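Long-range contacts in transcription regulator AcaB (Escherichia coli, PDB 6N8B), which probably regulates transcription of genes for the conjugative transfer of IncC plasmids, presumably by binding DNA: residues 22-27 / 112-117; 38-43 / 200-205. All coordinates share one frame; numbering follows the deposited sequence.

Contact 1 (22-27 / 112-117)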
# COMPACT_ATOMS: atom_id res chain seq x y z
N VAL A 22 19.31 4.20 -2.33
CA VAL A 22 17.98 4.78 -2.48
C VAL A 22 17.67 4.76 -3.97
O VAL A 22 18.40 5.36 -4.77
CB VAL A 22 17.88 6.21 -1.93
CG1 VAL A 22 16.46 6.74 -2.09
CG2 VAL A 22 18.30 6.25 -0.47
N PHE A 23 16.57 4.11 -4.34
CA PHE A 23 16.14 4.01 -5.73
C PHE A 23 15.08 5.06 -5.98
O PHE A 23 14.01 5.04 -5.36
CB PHE A 23 15.61 2.61 -6.01
CG PHE A 23 15.49 2.28 -7.47
CD1 PHE A 23 16.62 2.07 -8.24
CD2 PHE A 23 14.24 2.16 -8.06
CE1 PHE A 23 16.52 1.76 -9.58
CE2 PHE A 23 14.13 1.84 -9.41
CZ PHE A 23 15.27 1.64 -10.17
N LYS A 24 15.35 5.97 -6.91
CA LYS A 24 14.42 7.02 -7.29
C LYS A 24 13.87 6.73 -8.68
O LYS A 24 14.60 6.31 -9.57
CB LYS A 24 15.10 8.39 -7.25
CG LYS A 24 15.69 8.73 -5.88
CD LYS A 24 16.47 10.04 -5.88
CE LYS A 24 17.05 10.32 -4.49
NZ LYS A 24 17.90 11.55 -4.45
N GLN A 25 12.57 6.97 -8.84
CA GLN A 25 11.80 6.40 -9.93
C GLN A 25 10.58 7.27 -10.15
O GLN A 25 9.97 7.73 -9.18
CB GLN A 25 11.38 4.95 -9.63
CG GLN A 25 10.33 4.40 -10.60
CD GLN A 25 9.72 3.08 -10.15
OE1 GLN A 25 9.72 2.75 -8.96
NE2 GLN A 25 9.20 2.31 -11.11
N VAL A 26 10.22 7.49 -11.41
CA VAL A 26 9.02 8.24 -11.75
C VAL A 26 7.93 7.23 -12.07
O VAL A 26 8.11 6.36 -12.93
CB VAL A 26 9.27 9.18 -12.93
CG1 VAL A 26 7.95 9.64 -13.53
CG2 VAL A 26 10.10 10.38 -12.49
N LEU A 27 6.79 7.36 -11.39
CA LEU A 27 5.73 6.37 -11.43
C LEU A 27 4.47 7.05 -11.94
O LEU A 27 3.86 7.85 -11.22
CB LEU A 27 5.51 5.73 -10.06
CG LEU A 27 4.22 4.92 -9.89
CD1 LEU A 27 4.22 3.66 -10.74
CD2 LEU A 27 4.06 4.54 -8.44
N THR A 112 7.27 11.33 -8.44
CA THR A 112 8.66 11.02 -8.15
C THR A 112 8.72 10.41 -6.75
O THR A 112 8.42 11.08 -5.76
CB THR A 112 9.53 12.27 -8.23
OG1 THR A 112 9.49 12.80 -9.55
CG2 THR A 112 10.97 11.93 -7.88
N ILE A 113 9.11 9.14 -6.68
CA ILE A 113 9.15 8.40 -5.42
C ILE A 113 10.56 7.89 -5.22
O ILE A 113 11.25 7.54 -6.19
CB ILE A 113 8.13 7.24 -5.38
CG1 ILE A 113 8.54 6.13 -6.35
CG2 ILE A 113 6.74 7.75 -5.72
CD1 ILE A 113 7.58 4.96 -6.37
N GLU A 114 11.00 7.86 -3.97
CA GLU A 114 12.25 7.22 -3.61
C GLU A 114 11.96 5.99 -2.77
O GLU A 114 11.03 5.96 -1.97
CB GLU A 114 13.18 8.17 -2.85
CG GLU A 114 13.07 9.62 -3.26
CD GLU A 114 13.75 10.54 -2.26
OE1 GLU A 114 14.42 11.50 -2.69
OE2 GLU A 114 13.63 10.28 -1.04
N ILE A 115 12.80 4.97 -2.95
CA ILE A 115 12.55 3.65 -2.41
C ILE A 115 13.76 3.28 -1.57
O ILE A 115 14.84 2.99 -2.10
CB ILE A 115 12.28 2.62 -3.52
CG1 ILE A 115 10.86 2.80 -4.05
CG2 ILE A 115 12.45 1.21 -3.00
CD1 ILE A 115 10.71 2.55 -5.53
N ASN A 116 13.59 3.31 -0.24
CA ASN A 116 14.68 3.07 0.69
C ASN A 116 14.76 1.62 1.14
O ASN A 116 15.80 1.20 1.64
CB ASN A 116 14.54 3.98 1.92
CG ASN A 116 14.86 5.43 1.61
OD1 ASN A 116 16.01 5.86 1.71
ND2 ASN A 116 13.83 6.19 1.24
N SER A 117 13.69 0.85 0.96
CA SER A 117 13.65 -0.54 1.38
C SER A 117 12.79 -1.31 0.41
O SER A 117 11.93 -0.73 -0.26
CB SER A 117 13.10 -0.67 2.81
OG SER A 117 11.73 -0.31 2.85

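Contact 2 (38-43 / 200-205)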
# COMPACT_ATOMS: atom_id res chain seq x y z
N MET A 38 -2.32 6.64 -3.75
CA MET A 38 -0.93 7.08 -3.71
C MET A 38 -0.78 8.38 -2.93
O MET A 38 0.12 8.51 -2.10
CB MET A 38 -0.41 7.24 -5.14
CG MET A 38 0.85 8.09 -5.30
SD MET A 38 2.34 7.41 -4.56
CE MET A 38 2.74 6.08 -5.67
N GLU A 39 -1.68 9.34 -3.15
CA GLU A 39 -1.48 10.66 -2.56
C GLU A 39 -1.74 10.68 -1.06
O GLU A 39 -1.09 11.45 -0.34
CB GLU A 39 -2.35 11.69 -3.28
CG GLU A 39 -1.80 12.03 -4.65
CD GLU A 39 -2.80 12.73 -5.52
OE1 GLU A 39 -3.90 13.05 -5.02
OE2 GLU A 39 -2.49 12.97 -6.71
N ARG A 40 -2.67 9.87 -0.55
CA ARG A 40 -2.96 9.93 0.87
C ARG A 40 -2.23 8.88 1.69
O ARG A 40 -2.20 9.00 2.93
CB ARG A 40 -4.48 9.80 1.14
CG ARG A 40 -5.19 8.70 0.39
CD ARG A 40 -6.69 8.96 0.32
NE ARG A 40 -7.39 8.57 1.54
CZ ARG A 40 -8.29 7.58 1.60
NH1 ARG A 40 -8.62 6.90 0.51
NH2 ARG A 40 -8.88 7.29 2.75
N SER A 41 -1.62 7.87 1.07
CA SER A 41 -1.02 6.79 1.84
C SER A 41 0.47 6.60 1.64
O SER A 41 1.14 6.17 2.58
CB SER A 41 -1.72 5.46 1.54
OG SER A 41 -1.23 4.89 0.34
N PHE A 42 1.02 6.91 0.47
CA PHE A 42 2.37 6.43 0.14
C PHE A 42 3.42 7.03 1.07
O PHE A 42 4.16 6.29 1.74
CB PHE A 42 2.72 6.75 -1.31
CG PHE A 42 4.06 6.22 -1.73
CD1 PHE A 42 4.21 4.89 -2.09
CD2 PHE A 42 5.17 7.04 -1.76
CE1 PHE A 42 5.44 4.39 -2.47
CE2 PHE A 42 6.41 6.55 -2.14
CZ PHE A 42 6.54 5.23 -2.49
N GLU A 43 3.53 8.35 1.11
CA GLU A 43 4.61 8.97 1.87
C GLU A 43 4.51 8.64 3.35
O GLU A 43 5.53 8.51 4.03
CB GLU A 43 4.63 10.48 1.64
CG GLU A 43 5.10 10.85 0.25
CD GLU A 43 5.56 12.29 0.16
OE1 GLU A 43 5.11 13.11 0.99
OE2 GLU A 43 6.37 12.59 -0.75
N ASP A 200 -4.58 11.02 7.16
CA ASP A 200 -5.78 10.40 6.62
C ASP A 200 -6.51 9.71 7.76
O ASP A 200 -5.93 8.86 8.45
CB ASP A 200 -5.43 9.41 5.51
CG ASP A 200 -6.65 8.97 4.73
OD1 ASP A 200 -7.15 9.78 3.91
OD2 ASP A 200 -7.12 7.84 4.95
N LYS A 201 -7.79 10.06 7.96
CA LYS A 201 -8.51 9.53 9.11
C LYS A 201 -8.81 8.04 8.95
O LYS A 201 -8.81 7.30 9.93
CB LYS A 201 -9.80 10.31 9.36
CG LYS A 201 -10.41 10.01 10.72
CD LYS A 201 -11.91 10.23 10.78
CE LYS A 201 -12.46 9.67 12.09
NZ LYS A 201 -13.25 8.42 11.87
N GLU A 202 -9.08 7.60 7.72
CA GLU A 202 -9.29 6.17 7.50
C GLU A 202 -8.04 5.38 7.88
O GLU A 202 -8.12 4.34 8.54
CB GLU A 202 -9.63 5.88 6.04
CG GLU A 202 -11.06 6.15 5.60
CD GLU A 202 -11.39 5.42 4.30
OE1 GLU A 202 -11.42 4.17 4.32
OE2 GLU A 202 -11.54 6.09 3.26
N ILE A 203 -6.88 5.88 7.47
CA ILE A 203 -5.62 5.20 7.76
C ILE A 203 -5.32 5.22 9.25
O ILE A 203 -4.87 4.22 9.82
CB ILE A 203 -4.48 5.84 6.94
CG1 ILE A 203 -4.77 5.70 5.44
CG2 ILE A 203 -3.16 5.19 7.29
CD1 ILE A 203 -3.63 6.12 4.55
N ALA A 204 -5.58 6.35 9.91
CA ALA A 204 -5.34 6.43 11.35
C ALA A 204 -6.27 5.52 12.14
O ALA A 204 -5.87 4.97 13.16
CB ALA A 204 -5.49 7.88 11.82
N ASP A 205 -7.51 5.34 11.67
CA ASP A 205 -8.44 4.47 12.37
C ASP A 205 -8.02 3.01 12.29
O ASP A 205 -8.09 2.28 13.28
CB ASP A 205 -9.86 4.65 11.81
CG ASP A 205 -10.50 5.95 12.24
OD1 ASP A 205 -9.81 6.77 12.88
OD2 ASP A 205 -11.69 6.15 11.94

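Contact 1 (22-27 / 112-117)
Val22 meets the end of the other strand from beside it: CG1, anti to the backbone N (chi1 -179°), lies 3.7 Å from Glu114 CB, and CG2 packs against the amide oxygen of Asn116, which also takes a weak hydrogen bond from Arg20. At Phe23 the antiparallel ladder begins with a hydrogen-bonded pair: Phe23 N gives to Ile115 O at 3.0 Å, almost straight, and Ile115 N returns the bond to Phe23 O at 2.7 Å, more bent. Phe23 CB and Ile115 CB lie 4.2 Å apart. Ile115 CD1 sits at the edge of the Phe23 ring. Lys24 follows as a non-hydrogen-bonded pair with Glu114. Their extended side chains run side by side and end in a long salt bridge, Lys24 NZ to Glu114 OE1 3.9 Å. Gln25 forms the next hydrogen-bonded antiparallel pair with Ile113, while its OE1 rests 3.6 Å from Ile115 CD1. Val26 CG2 then approaches Thr112 OG1. Leu27 closes the row, its CD2 reaching Ile113 CD1. Leu27, Ile113 and Ile115, on the face shared with Phe23 and Gln25, touch helix 118-142. Each strand is followed by two helices (23-29, 32-59, 62-96; 109-115, 118-142, 148-182), consistent with a ribbon-helix-helix fold whose halves lie in one chain instead of two subunits; the exposed face of Lys24, Val26, Thr112 and Glu114 would then be turned to DNA, as in relatives.

Contact 2 (38-43 / 200-205)
One guanidinium, that of Arg40, holds two carboxylates at the start of helix 201-211, and one of these is the residue that caps the helix. Asp200 is gripped side-on in a salt bridge by two nitrogens. Arg40 NE reaches Asp200 OD1 at 2.7 Å, in the guanidinium plane but from above the carboxylate plane; Arg40 NH2 meets Asp200 OD2 on its syn side at 2.9 Å. The two flat groups are turned 58° against each other. On its anti side Asp200 OD2 accepts from Ile203 N at 3.2 Å, the N-cap bond. A second salt bridge, with a weak hydrogen bond from Arg40 NH2 to Glu202 OE2 at 3.0 Å, completes the Arg40, Asp200, Glu202 network. The arginine chain bends at chi3 (-82°). Beside the charged groups, Ile203 CD1 packs 3.6 Å from Ser41 CB and equally near Arg40 O, and Ile163 of helix 148-182 touches both Arg40 and Ile203. Ser41 OG bonds instead to Val37 O in its own helix. The axes of segments 38-43 and 201-205 approach no nearer than 10.7 Å, and the long Arg40 side chain spans much of that distance. Arg40 and the helix start would probably both stabilise Asp200 as a carboxylate, coupling the cap to helix 32-59.

The centres of contacts 1 and 2 lie about 19 Å apart, yet the two meet directly: Leu27 CD2 packs on Met38 CE at 3.4 Å, and Ile113 CB on Phe42 CE2 at 3.7 Å. Helix 32-59 joins them, following strand 23-29 in the chain; its Met38 and Phe42 meet the ribbon while Arg40 and Ser41 meet the C-terminal helix. Their segments alternate along the sequence, 22-27, 38-43, 112-117, 200-205, so the chain crosses between them. Contact 1 pairs the two strands at the surface; contact 2 brings the last helix, 201-211, back to the helical body, linking the chain's end to the helix that packs against the ribbon.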